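Local atomic coordinates of phosphoglycolate phosphatase (Lactobacillus plantarum, PDB entry 2HDO), a protein that probably hydrolyses 2-phosphoglycolate to glycolate and phosphate, as a member of the haloacid dehalogenase-like hydrolase family. Residues P20-Y33 against F67-Q81. Numbering follows the deposited sequence. Where two conformers were deposited one is given.
Sequences PAYTTVMREVLATY and FQAQYEDVMASHYDQ. With PO4 (phosphate ion), chain C.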
loop_
_atom_site.group_PDB
_atom_site.type_symbol
_atom_site.label_atom_id
_atom_site.label_comp_id
_atom_site.label_asym_id
_atom_site.label_seq_id
_atom_site.Cartn_x
_atom_site.Cartn_y
_atom_site.Cartn_z
ATOM N N PRO A 20 -9.861 -5.510 -7.379
ATOM C CA PRO A 20 -10.361 -6.390 -8.454
ATOM C C PRO A 20 -9.290 -7.263 -9.133
ATOM O O PRO A 20 -9.486 -8.473 -9.279
ATOM C CB PRO A 20 -10.999 -5.416 -9.426
ATOM C CG PRO A 20 -11.437 -4.270 -8.568
ATOM C CD PRO A 20 -10.305 -4.122 -7.555
ATOM N N ALA A 21 -8.178 -6.667 -9.547
ATOM C CA ALA A 21 -7.065 -7.434 -10.170
ATOM C C ALA A 21 -6.495 -8.464 -9.196
ATOM O O ALA A 21 -6.276 -9.627 -9.566
ATOM C CB ALA A 21 -5.978 -6.517 -10.696
ATOM N N TYR A 22 -6.319 -8.063 -7.933
ATOM C CA TYR A 22 -5.872 -8.986 -6.891
ATOM C C TYR A 22 -6.752 -10.215 -6.818
ATOM O O TYR A 22 -6.267 -11.344 -6.674
ATOM C CB TYR A 22 -5.896 -8.258 -5.544
ATOM C CG TYR A 22 -5.741 -9.150 -4.326
ATOM C CD1 TYR A 22 -4.485 -9.480 -3.859
ATOM C CD2 TYR A 22 -6.854 -9.623 -3.622
ATOM C CE1 TYR A 22 -4.324 -10.267 -2.752
ATOM C CE2 TYR A 22 -6.708 -10.444 -2.506
ATOM C CZ TYR A 22 -5.442 -10.751 -2.079
ATOM O OH TYR A 22 -5.270 -11.538 -0.979
ATOM N N THR A 23 -8.046 -9.971 -6.877
ATOM C CA THR A 23 -9.009 -11.041 -6.761
ATOM C C THR A 23 -8.809 -12.054 -7.883
ATOM O O THR A 23 -8.746 -13.245 -7.643
ATOM C CB THR A 23 -10.457 -10.514 -6.692
ATOM O OG1 THR A 23 -10.582 -9.661 -5.540
ATOM C CG2 THR A 23 -11.432 -11.704 -6.605
ATOM N N THR A 24 -8.748 -11.561 -9.118
ATOM C CA THR A 24 -8.571 -12.403 -10.310
ATOM C C THR A 24 -7.256 -13.212 -10.202
ATOM O O THR A 24 -7.200 -14.392 -10.444
ATOM C CB THR A 24 -8.529 -11.491 -11.566
ATOM O OG1 THR A 24 -9.797 -10.831 -11.717
ATOM C CG2 THR A 24 -8.217 -12.250 -12.847
ATOM N N VAL A 25 -6.201 -12.552 -9.780
ATOM C CA VAL A 25 -4.889 -13.161 -9.765
ATOM C C VAL A 25 -4.857 -14.210 -8.662
ATOM O O VAL A 25 -4.436 -15.328 -8.882
ATOM C CB VAL A 25 -3.794 -12.119 -9.535
ATOM C CG1 VAL A 25 -2.452 -12.832 -9.292
ATOM C CG2 VAL A 25 -3.708 -11.121 -10.718
HETATM N N MSE A 26 -5.290 -13.832 -7.462
HETATM C CA MSE A 26 -5.307 -14.819 -6.353
HETATM C C MSE A 26 -6.125 -16.069 -6.669
HETATM O O MSE A 26 -5.752 -17.212 -6.313
HETATM C CB MSE A 26 -5.847 -14.177 -5.087
HETATM C CG MSE A 26 -4.958 -13.170 -4.501
HETATM SE SE MSE A 26 -3.377 -13.966 -3.659
HETATM C CE MSE A 26 -4.216 -14.800 -2.038
ATOM N N ARG A 27 -7.249 -15.875 -7.321
ATOM C CA ARG A 27 -8.137 -17.012 -7.647
ATOM C C ARG A 27 -7.375 -17.955 -8.569
ATOM O O ARG A 27 -7.462 -19.194 -8.450
ATOM C CB ARG A 27 -9.447 -16.524 -8.273
ATOM C CG ARG A 27 -10.432 -17.652 -8.537
ATOM C CD ARG A 27 -11.802 -17.126 -8.975
ATOM N NE ARG A 27 -12.471 -16.431 -7.868
ATOM C CZ ARG A 27 -12.887 -15.160 -7.882
ATOM N NH1 ARG A 27 -12.781 -14.399 -8.959
ATOM N NH2 ARG A 27 -13.456 -14.652 -6.799
ATOM N N GLU A 28 -6.641 -17.375 -9.511
ATOM C CA GLU A 28 -5.890 -18.147 -10.484
ATOM C C GLU A 28 -4.753 -18.939 -9.803
ATOM O O GLU A 28 -4.606 -20.121 -10.033
ATOM C CB GLU A 28 -5.404 -17.194 -11.593
ATOM C CG GLU A 28 -4.695 -17.866 -12.734
ATOM C CD GLU A 28 -4.253 -16.864 -13.795
ATOM O OE1 GLU A 28 -4.867 -15.751 -13.852
ATOM O OE2 GLU A 28 -3.269 -17.148 -14.528
ATOM N N VAL A 29 -3.977 -18.282 -8.946
ATOM C CA VAL A 29 -2.953 -18.982 -8.150
ATOM C C VAL A 29 -3.557 -20.059 -7.266
ATOM O O VAL A 29 -3.068 -21.186 -7.205
ATOM C CB VAL A 29 -2.058 -17.998 -7.333
ATOM C CG1 VAL A 29 -0.982 -18.758 -6.558
ATOM C CG2 VAL A 29 -1.447 -16.991 -8.277
ATOM N N LEU A 30 -4.623 -19.712 -6.555
ATOM C CA LEU A 30 -5.220 -20.648 -5.617
ATOM C C LEU A 30 -5.723 -21.912 -6.270
ATOM O O LEU A 30 -5.701 -22.974 -5.666
ATOM C CB LEU A 30 -6.340 -19.961 -4.809
ATOM C CG LEU A 30 -5.764 -19.097 -3.702
ATOM C CD1 LEU A 30 -6.732 -18.020 -3.335
ATOM C CD2 LEU A 30 -5.438 -19.918 -2.493
ATOM N N ALA A 31 -6.157 -21.828 -7.519
ATOM C CA ALA A 31 -6.587 -23.013 -8.248
ATOM C C ALA A 31 -5.471 -24.076 -8.321
ATOM O O ALA A 31 -5.757 -25.263 -8.268
ATOM C CB ALA A 31 -7.048 -22.609 -9.638
ATOM N N THR A 32 -4.205 -23.656 -8.377
ATOM C CA THR A 32 -3.072 -24.615 -8.452
ATOM C C THR A 32 -2.745 -25.286 -7.088
ATOM O O THR A 32 -1.879 -26.169 -7.009
ATOM C CB THR A 32 -1.789 -23.956 -8.983
ATOM O OG1 THR A 32 -1.242 -23.066 -8.019
ATOM C CG2 THR A 32 -2.055 -23.176 -10.286
ATOM N N TYR A 33 -3.422 -24.835 -6.038
ATOM C CA TYR A 33 -3.359 -25.396 -4.679
ATOM C C TYR A 33 -4.703 -26.025 -4.334
ATOM O O TYR A 33 -4.958 -26.337 -3.182
ATOM C CB TYR A 33 -2.995 -24.290 -3.672
ATOM C CG TYR A 33 -1.600 -23.799 -3.893
ATOM C CD1 TYR A 33 -1.336 -22.778 -4.783
ATOM C CD2 TYR A 33 -0.525 -24.399 -3.264
ATOM C CE1 TYR A 33 -0.030 -22.375 -5.028
ATOM C CE2 TYR A 33 0.770 -23.977 -3.488
ATOM C CZ TYR A 33 1.016 -22.969 -4.376
ATOM O OH TYR A 33 2.317 -22.589 -4.596
ATOM N N PHE A 67 4.114 -19.902 -4.042
ATOM C CA PHE A 67 2.860 -19.144 -4.162
ATOM C C PHE A 67 3.122 -17.676 -4.501
ATOM O O PHE A 67 2.518 -17.121 -5.409
ATOM C CB PHE A 67 2.066 -19.252 -2.824
ATOM C CG PHE A 67 0.666 -18.705 -2.897
ATOM C CD1 PHE A 67 0.434 -17.336 -2.914
ATOM C CD2 PHE A 67 -0.405 -19.555 -2.958
ATOM C CE1 PHE A 67 -0.846 -16.838 -3.007
ATOM C CE2 PHE A 67 -1.668 -19.067 -3.029
ATOM C CZ PHE A 67 -1.906 -17.714 -3.076
ATOM N N GLN A 68 4.041 -17.038 -3.786
ATOM C CA GLN A 68 4.301 -15.622 -4.033
ATOM C C GLN A 68 4.924 -15.383 -5.410
ATOM O O GLN A 68 4.617 -14.380 -6.048
ATOM C CB GLN A 68 5.162 -14.981 -2.928
ATOM C CG GLN A 68 4.393 -14.680 -1.646
ATOM C CD GLN A 68 3.260 -13.697 -1.855
ATOM O OE1 GLN A 68 2.091 -14.001 -1.589
ATOM N NE2 GLN A 68 3.594 -12.518 -2.347
ATOM N N ALA A 69 5.758 -16.310 -5.876
ATOM C CA ALA A 69 6.347 -16.229 -7.208
ATOM C C ALA A 69 5.263 -16.337 -8.290
ATOM O O ALA A 69 5.247 -15.586 -9.250
ATOM C CB ALA A 69 7.384 -17.327 -7.370
ATOM N N GLN A 70 4.362 -17.288 -8.123
ATOM C CA GLN A 70 3.238 -17.419 -9.034
ATOM C C GLN A 70 2.413 -16.146 -9.077
ATOM O O GLN A 70 2.047 -15.670 -10.155
ATOM C CB GLN A 70 2.356 -18.574 -8.635
ATOM C CG GLN A 70 3.026 -19.886 -8.819
ATOM C CD GLN A 70 2.219 -20.993 -8.245
ATOM O OE1 GLN A 70 2.441 -21.381 -7.104
ATOM N NE2 GLN A 70 1.195 -21.424 -8.969
ATOM N N TYR A 71 2.149 -15.586 -7.903
ATOM C CA TYR A 71 1.329 -14.422 -7.802
ATOM C C TYR A 71 1.969 -13.306 -8.556
ATOM O O TYR A 71 1.295 -12.608 -9.316
ATOM C CB TYR A 71 1.107 -13.986 -6.350
ATOM C CG TYR A 71 0.405 -12.661 -6.207
ATOM C CD1 TYR A 71 -0.980 -12.584 -6.168
ATOM C CD2 TYR A 71 1.122 -11.482 -6.104
ATOM C CE1 TYR A 71 -1.642 -11.351 -6.064
ATOM C CE2 TYR A 71 0.470 -10.228 -5.984
ATOM C CZ TYR A 71 -0.918 -10.183 -5.944
ATOM O OH TYR A 71 -1.581 -8.967 -5.796
ATOM N N GLU A 72 3.275 -13.106 -8.344
ATOM C CA GLU A 72 3.940 -11.988 -9.022
ATOM C C GLU A 72 3.956 -12.170 -10.542
ATOM O O GLU A 72 3.791 -11.216 -11.310
ATOM C CB GLU A 72 5.347 -11.803 -8.473
ATOM C CG GLU A 72 5.384 -11.526 -6.991
ATOM N N ASP A 73 4.142 -13.411 -10.964
ATOM C CA ASP A 73 4.166 -13.732 -12.392
ATOM C C ASP A 73 2.851 -13.442 -13.095
ATOM O O ASP A 73 2.842 -12.839 -14.165
ATOM C CB ASP A 73 4.552 -15.194 -12.574
ATOM C CG ASP A 73 5.983 -15.491 -12.092
ATOM O OD1 ASP A 73 6.748 -14.526 -11.823
ATOM O OD2 ASP A 73 6.337 -16.690 -11.986
ATOM N N VAL A 74 1.740 -13.814 -12.470
ATOM C CA VAL A 74 0.408 -13.590 -13.026
ATOM C C VAL A 74 0.008 -12.127 -12.952
ATOM O O VAL A 74 -0.550 -11.564 -13.899
ATOM C CB VAL A 74 -0.648 -14.463 -12.307
ATOM C CG1 VAL A 74 -2.029 -14.135 -12.841
ATOM C CG2 VAL A 74 -0.344 -15.923 -12.519
HETATM N N MSE A 75 0.300 -11.506 -11.821
HETATM C CA MSE A 75 -0.044 -10.106 -11.624
HETATM C C MSE A 75 0.605 -9.212 -12.680
HETATM O O MSE A 75 0.013 -8.230 -13.100
HETATM C CB MSE A 75 0.364 -9.664 -10.211
HETATM C CG MSE A 75 0.118 -8.173 -9.937
HETATM SE SE MSE A 75 -1.777 -7.597 -10.338
HETATM C CE MSE A 75 -2.579 -7.965 -8.557
ATOM N N ALA A 76 1.786 -9.578 -13.168
ATOM C CA ALA A 76 2.457 -8.710 -14.141
ATOM C C ALA A 76 1.709 -8.662 -15.499
ATOM O O ALA A 76 1.959 -7.770 -16.333
ATOM C CB ALA A 76 3.900 -9.113 -14.311
ATOM N N SER A 77 0.730 -9.542 -15.695
ATOM C CA SER A 77 -0.198 -9.442 -16.838
ATOM C C SER A 77 -1.498 -8.678 -16.606
ATOM O O SER A 77 -2.342 -8.635 -17.505
ATOM C CB SER A 77 -0.549 -10.838 -17.309
ATOM O OG SER A 77 0.577 -11.344 -17.965
ATOM N N HIS A 78 -1.671 -8.098 -15.427
ATOM C CA HIS A 78 -2.961 -7.508 -15.024
ATOM C C HIS A 78 -2.915 -6.042 -14.646
ATOM O O HIS A 78 -3.886 -5.516 -14.136
ATOM C CB HIS A 78 -3.587 -8.338 -13.902
ATOM C CG HIS A 78 -4.099 -9.655 -14.388
ATOM N ND1 HIS A 78 -5.385 -9.825 -14.854
ATOM C CD2 HIS A 78 -3.472 -10.842 -14.560
ATOM C CE1 HIS A 78 -5.538 -11.077 -15.256
ATOM N NE2 HIS A 78 -4.389 -11.714 -15.096
ATOM N N TYR A 79 -1.815 -5.359 -14.905
ATOM C CA TYR A 79 -1.748 -3.947 -14.566
ATOM C C TYR A 79 -2.812 -3.115 -15.267
ATOM O O TYR A 79 -3.264 -2.094 -14.709
ATOM C CB TYR A 79 -0.371 -3.395 -14.872
ATOM C CG TYR A 79 0.731 -4.094 -14.124
ATOM C CD1 TYR A 79 0.662 -4.260 -12.759
ATOM C CD2 TYR A 79 1.847 -4.574 -14.782
ATOM C CE1 TYR A 79 1.656 -4.883 -12.064
ATOM C CE2 TYR A 79 2.850 -5.190 -14.092
ATOM C CZ TYR A 79 2.746 -5.340 -12.736
ATOM O OH TYR A 79 3.739 -5.956 -12.054
ATOM N N ASP A 80 -3.242 -3.521 -16.459
ATOM C CA ASP A 80 -4.313 -2.781 -17.159
ATOM C C ASP A 80 -5.704 -2.932 -16.507
ATOM O O ASP A 80 -6.648 -2.226 -16.885
ATOM C CB ASP A 80 -4.377 -3.166 -18.649
ATOM N N GLN A 81 -5.840 -3.871 -15.575
ATOM C CA GLN A 81 -7.047 -4.065 -14.781
ATOM C C GLN A 81 -6.996 -3.192 -13.526
ATOM O O GLN A 81 -7.901 -3.257 -12.699
ATOM C CB GLN A 81 -7.141 -5.557 -14.407
ATOM C CG GLN A 81 -8.392 -6.103 -13.640
ATOM C CD GLN A 81 -8.378 -7.687 -13.492
ATOM O OE1 GLN A 81 -7.423 -8.363 -13.904
ATOM N NE2 GLN A 81 -9.445 -8.245 -12.906
HETATM P P PO4 C . -3.380 -14.598 -16.917
HETATM O O1 PO4 C . -4.337 -14.243 -15.794
HETATM O O2 PO4 C . -2.320 -15.641 -16.485
HETATM O O3 PO4 C . -2.637 -13.360 -17.405
HETATM O O4 PO4 C . -4.227 -15.128 -18.051
HETATM O O HOH W 1 -7.989 -3.767 -9.999
#
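Val29 lays its CG1 methyl over the centre of the Phe67 ring, 3.6 Å from the centroid, a CH-pi contact put in place by a first torsion that swings CG1 opposite the backbone N (chi1 -178°). Selenomethionine Met26 reaches the edge of the same ring, SE lying in its plane, while Leu30 CD2 approaches another part of the rim. One turn further along helix 67-75, Tyr71 enters as a knob among Tyr22, Val25, Met26 and Val29; Val25 CG1 meets Tyr71 CD1 at 3.5 Å, and Tyr71 OH arrives at the edge of the Tyr22 ring. Both helices lie in the helical insertion between strands 6-9 and 100-104, the position of the cap domain in HAD hydrolases, and their axes run at 131°, 9.4 Å apart at closest approach.

Amides close both ends. Gln70 splits its work: OE1 accepts from Tyr33 OH at 2.8 Å, nearly along the C=O axis, and NE2 donates to Thr32 OG1, which in turn donates to Val29 O. Gln81 NE2 gives a 2.9 Å bond to Thr24 OG1, and its OE1 receives His78 ND1. The other imidazole nitrogen, NE2, donates to phosphate O1 at 2.6 Å, the ion, probably from the crystallisation liquor, also lying against Glu28. With both nitrogens donating, His78 is probably protonated here, its positive charge favoured by the anion beside it.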